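Protein phosphatase Slingshot homolog 2 (Homo sapiens, PDB 2NT2) dephosphorylates and so activates the actin-depolymerizing factor cofilin, through a catalytic domain of the protein-tyrosine phosphatase family, thereby regulating actin filament dynamics. Local coordinates at residues Y56-W67 with N128-Y138. The protein carries 1 engineered substitution. Residues are numbered along the deposited sequence; the frame is centred on the assembly and turned at random.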
# COMPACT_ATOMS: atom_id res chain seq x y z
N TYR A 56 0.54 -5.90 12.53
CA TYR A 56 1.33 -7.06 12.14
C TYR A 56 0.62 -7.83 11.02
O TYR A 56 -0.60 -7.77 10.87
CB TYR A 56 1.61 -7.99 13.30
CG TYR A 56 2.43 -7.48 14.45
CD1 TYR A 56 1.84 -7.17 15.67
CD2 TYR A 56 3.80 -7.30 14.34
CE1 TYR A 56 2.58 -6.70 16.74
CE2 TYR A 56 4.56 -6.83 15.40
CZ TYR A 56 3.95 -6.53 16.59
OH TYR A 56 4.69 -6.06 17.66
N ASP A 57 1.40 -8.56 10.25
CA ASP A 57 0.92 -9.42 9.17
C ASP A 57 0.35 -10.72 9.72
O ASP A 57 0.97 -11.78 9.60
CB ASP A 57 2.07 -9.74 8.19
CG ASP A 57 1.57 -10.31 6.88
OD1 ASP A 57 0.36 -10.17 6.59
OD2 ASP A 57 2.40 -10.88 6.14
N GLU A 58 -0.81 -10.61 10.35
CA GLU A 58 -1.46 -11.73 11.01
C GLU A 58 -2.99 -11.66 10.86
O GLU A 58 -3.53 -10.58 10.66
CB GLU A 58 -1.11 -11.79 12.49
CG GLU A 58 -0.44 -10.56 13.05
CD GLU A 58 -0.97 -10.18 14.42
OE1 GLU A 58 -1.93 -9.39 14.50
OE2 GLU A 58 -0.40 -10.71 15.40
N GLU A 59 -3.61 -12.82 10.97
CA GLU A 59 -5.05 -12.99 10.78
C GLU A 59 -5.86 -12.07 11.69
O GLU A 59 -6.98 -11.68 11.35
CB GLU A 59 -5.43 -14.45 10.99
CG GLU A 59 -6.63 -14.69 11.89
CD GLU A 59 -6.48 -15.92 12.75
OE1 GLU A 59 -7.32 -16.07 13.68
OE2 GLU A 59 -5.54 -16.72 12.54
N ALA A 60 -5.28 -11.73 12.83
CA ALA A 60 -5.95 -10.93 13.85
C ALA A 60 -5.92 -9.45 13.51
O ALA A 60 -6.57 -8.62 14.15
CB ALA A 60 -5.32 -11.17 15.21
N THR A 61 -5.15 -9.11 12.48
CA THR A 61 -5.05 -7.73 12.04
C THR A 61 -6.29 -7.33 11.25
O THR A 61 -6.66 -7.99 10.27
CB THR A 61 -3.81 -7.49 11.16
OG1 THR A 61 -2.63 -7.58 11.96
CG2 THR A 61 -3.86 -6.10 10.56
N ASP A 62 -6.92 -6.23 11.67
CA ASP A 62 -8.03 -5.63 10.93
C ASP A 62 -7.53 -4.43 10.12
O ASP A 62 -7.55 -3.30 10.61
CB ASP A 62 -9.15 -5.24 11.88
CG ASP A 62 -10.28 -4.46 11.24
OD1 ASP A 62 -10.35 -4.35 10.00
OD2 ASP A 62 -11.12 -3.92 12.00
N LEU A 63 -7.10 -4.69 8.89
CA LEU A 63 -6.58 -3.65 8.01
C LEU A 63 -7.71 -2.81 7.42
O LEU A 63 -7.54 -1.62 7.12
CB LEU A 63 -5.78 -4.29 6.87
CG LEU A 63 -4.26 -4.23 6.96
CD1 LEU A 63 -3.66 -4.68 5.64
CD2 LEU A 63 -3.80 -2.83 7.34
N LEU A 64 -8.86 -3.45 7.25
CA LEU A 64 -10.07 -2.81 6.78
C LEU A 64 -10.31 -1.49 7.51
O LEU A 64 -10.56 -0.46 6.87
CB LEU A 64 -11.27 -3.74 6.97
CG LEU A 64 -12.60 -3.31 6.35
CD1 LEU A 64 -12.39 -2.51 5.08
CD2 LEU A 64 -13.47 -4.54 6.06
N ALA A 65 -10.20 -1.49 8.83
CA ALA A 65 -10.37 -0.28 9.61
C ALA A 65 -9.41 0.83 9.22
O ALA A 65 -9.62 2.00 9.55
CB ALA A 65 -10.25 -0.60 11.09
N TYR A 66 -8.33 0.53 8.50
CA TYR A 66 -7.35 1.57 8.19
C TYR A 66 -7.36 2.01 6.73
O TYR A 66 -6.53 2.86 6.38
CB TYR A 66 -5.94 1.09 8.51
CG TYR A 66 -5.63 0.69 9.92
CD1 TYR A 66 -5.82 -0.62 10.36
CD2 TYR A 66 -5.12 1.61 10.84
CE1 TYR A 66 -5.53 -0.99 11.66
CE2 TYR A 66 -4.83 1.24 12.14
CZ TYR A 66 -5.03 -0.06 12.55
OH TYR A 66 -4.74 -0.42 13.84
N TRP A 67 -8.21 1.47 5.85
CA TRP A 67 -8.00 1.76 4.43
C TRP A 67 -8.43 3.19 4.06
O TRP A 67 -7.96 3.69 3.03
CB TRP A 67 -8.60 0.83 3.44
CG TRP A 67 -8.65 -0.63 3.45
CD1 TRP A 67 -9.86 -1.28 3.37
CD2 TRP A 67 -7.68 -1.68 3.52
NE1 TRP A 67 -9.70 -2.65 3.39
CE2 TRP A 67 -8.36 -2.91 3.48
CE3 TRP A 67 -6.29 -1.66 3.62
CZ2 TRP A 67 -7.69 -4.14 3.54
CZ3 TRP A 67 -5.63 -2.88 3.67
CH2 TRP A 67 -6.33 -4.09 3.63
N ASN A 128 -2.64 -12.03 3.16
CA ASN A 128 -2.92 -13.18 4.03
C ASN A 128 -4.42 -13.46 4.04
O ASN A 128 -5.22 -12.56 3.78
CB ASN A 128 -2.30 -12.97 5.39
CG ASN A 128 -3.08 -12.25 6.46
OD1 ASN A 128 -4.30 -12.31 6.58
ND2 ASN A 128 -2.34 -11.53 7.32
N PRO A 129 -4.80 -14.70 4.31
CA PRO A 129 -6.18 -15.15 4.11
C PRO A 129 -7.20 -14.26 4.81
O PRO A 129 -8.28 -14.02 4.27
CB PRO A 129 -6.19 -16.54 4.77
CG PRO A 129 -4.78 -17.01 4.66
CD PRO A 129 -3.93 -15.78 4.83
N SER A 130 -6.85 -13.76 5.99
CA SER A 130 -7.70 -12.79 6.69
C SER A 130 -7.72 -11.46 5.94
O SER A 130 -8.74 -10.77 5.88
CB SER A 130 -7.22 -12.58 8.12
OG SER A 130 -7.83 -11.45 8.71
N PHE A 131 -6.59 -11.09 5.33
CA PHE A 131 -6.61 -9.85 4.55
C PHE A 131 -7.49 -10.03 3.32
O PHE A 131 -8.19 -9.11 2.90
CB PHE A 131 -5.19 -9.43 4.18
CG PHE A 131 -4.40 -8.91 5.37
CD1 PHE A 131 -3.05 -8.59 5.25
CD2 PHE A 131 -5.01 -8.75 6.61
CE1 PHE A 131 -2.34 -8.12 6.34
CE2 PHE A 131 -4.31 -8.29 7.70
CZ PHE A 131 -2.97 -7.97 7.56
N MET A 132 -7.48 -11.24 2.77
CA MET A 132 -8.34 -11.51 1.62
C MET A 132 -9.81 -11.40 1.98
O MET A 132 -10.60 -10.79 1.26
CB MET A 132 -8.03 -12.88 1.01
CG MET A 132 -6.62 -13.03 0.47
SD MET A 132 -6.45 -12.50 -1.24
CE MET A 132 -6.65 -10.73 -1.09
N ARG A 133 -10.20 -11.99 3.11
CA ARG A 133 -11.58 -11.90 3.58
C ARG A 133 -12.01 -10.44 3.69
O ARG A 133 -13.14 -10.08 3.33
CB ARG A 133 -11.72 -12.60 4.93
CG ARG A 133 -13.10 -13.20 5.18
CD ARG A 133 -13.78 -12.54 6.37
NE ARG A 133 -14.15 -13.48 7.41
CZ ARG A 133 -15.35 -14.00 7.61
NH1 ARG A 133 -16.36 -13.67 6.80
NH2 ARG A 133 -15.56 -14.86 8.60
N GLN A 134 -11.10 -9.61 4.18
CA GLN A 134 -11.43 -8.21 4.45
C GLN A 134 -11.60 -7.39 3.18
O GLN A 134 -12.43 -6.48 3.13
CB GLN A 134 -10.35 -7.58 5.34
CG GLN A 134 -10.49 -7.96 6.80
CD GLN A 134 -9.18 -7.87 7.56
OE1 GLN A 134 -8.58 -6.80 7.67
NE2 GLN A 134 -8.75 -9.00 8.10
N LEU A 135 -10.83 -7.71 2.15
CA LEU A 135 -10.96 -7.04 0.86
C LEU A 135 -12.31 -7.35 0.22
O LEU A 135 -12.93 -6.46 -0.37
CB LEU A 135 -9.82 -7.44 -0.08
CG LEU A 135 -8.46 -6.80 0.22
CD1 LEU A 135 -7.34 -7.57 -0.48
CD2 LEU A 135 -8.43 -5.33 -0.17
N GLU A 136 -12.76 -8.59 0.36
CA GLU A 136 -14.10 -9.01 -0.02
C GLU A 136 -15.15 -8.21 0.76
O GLU A 136 -16.16 -7.78 0.20
CB GLU A 136 -14.32 -10.49 0.27
CG GLU A 136 -13.73 -11.46 -0.72
CD GLU A 136 -13.79 -12.89 -0.20
OE1 GLU A 136 -14.62 -13.16 0.69
OE2 GLU A 136 -12.98 -13.72 -0.69
N GLU A 137 -14.90 -8.03 2.06
CA GLU A 137 -15.80 -7.17 2.83
C GLU A 137 -15.80 -5.76 2.24
O GLU A 137 -16.86 -5.21 1.96
CB GLU A 137 -15.42 -7.14 4.31
CG GLU A 137 -16.43 -6.41 5.18
CD GLU A 137 -16.27 -6.64 6.66
OE1 GLU A 137 -17.03 -5.99 7.43
OE2 GLU A 137 -15.42 -7.46 7.06
N TYR A 138 -14.60 -5.21 2.08
CA TYR A 138 -14.40 -3.84 1.62
C TYR A 138 -15.23 -3.59 0.36
O TYR A 138 -15.95 -2.60 0.25
CB TYR A 138 -12.92 -3.60 1.35
CG TYR A 138 -12.51 -2.17 1.14
CD1 TYR A 138 -12.88 -1.18 2.04
CD2 TYR A 138 -11.74 -1.79 0.04
CE1 TYR A 138 -12.51 0.14 1.87
CE2 TYR A 138 -11.36 -0.47 -0.14
CZ TYR A 138 -11.75 0.49 0.78
OH TYR A 138 -11.38 1.80 0.61
O HOH W 1 -8.94 2.26 0.35
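Asn128 ND2 donates to Asp57 OD1 (3.1 Å), joining the N-cap of helix 129-143 to the loop that follows strand 49-52 in this dual-specificity phosphatase domain. The site borders the active centre: Asp57 lies about 7 Å, side chain to side chain, from the engineered Ser88, at the position of the phosphocysteine nucleophile, and its OD1 also accepts from Ser93 OG. Asn128 OD1 caps the helix by accepting from Phe131 N. A chi1 of 167° swings Ser130 OG away from its backbone N and out to Glu59 O, to which it donates at 2.8 Å. The Phe131 ring is sandwiched: Asn128 ND2 sits over the centre of one face, and Leu63 CD1 makes a CH-pi contact on the other. Gln134 grips loop backbone with both ends of its amide, NE2 giving to Thr61 O at 3.2 Å and OE1 taking Leu63 N at 2.9 Å, both in the respective carbonyl planes. Trp67 and Tyr138 form a T-shaped pair, planes at 62°, with Trp67 CD1 3.2 Å above the Tyr138 ring centre; Leu64 CD1 lies 3.4 Å from Tyr138 CD1. Cutting Tyr138 back to an alanine is likely to leave the indole edge and Leu64 CD1 without their aromatic partner. A water joins Trp67 O to Tyr138 OH, 2.5 Å from the hydroxyl.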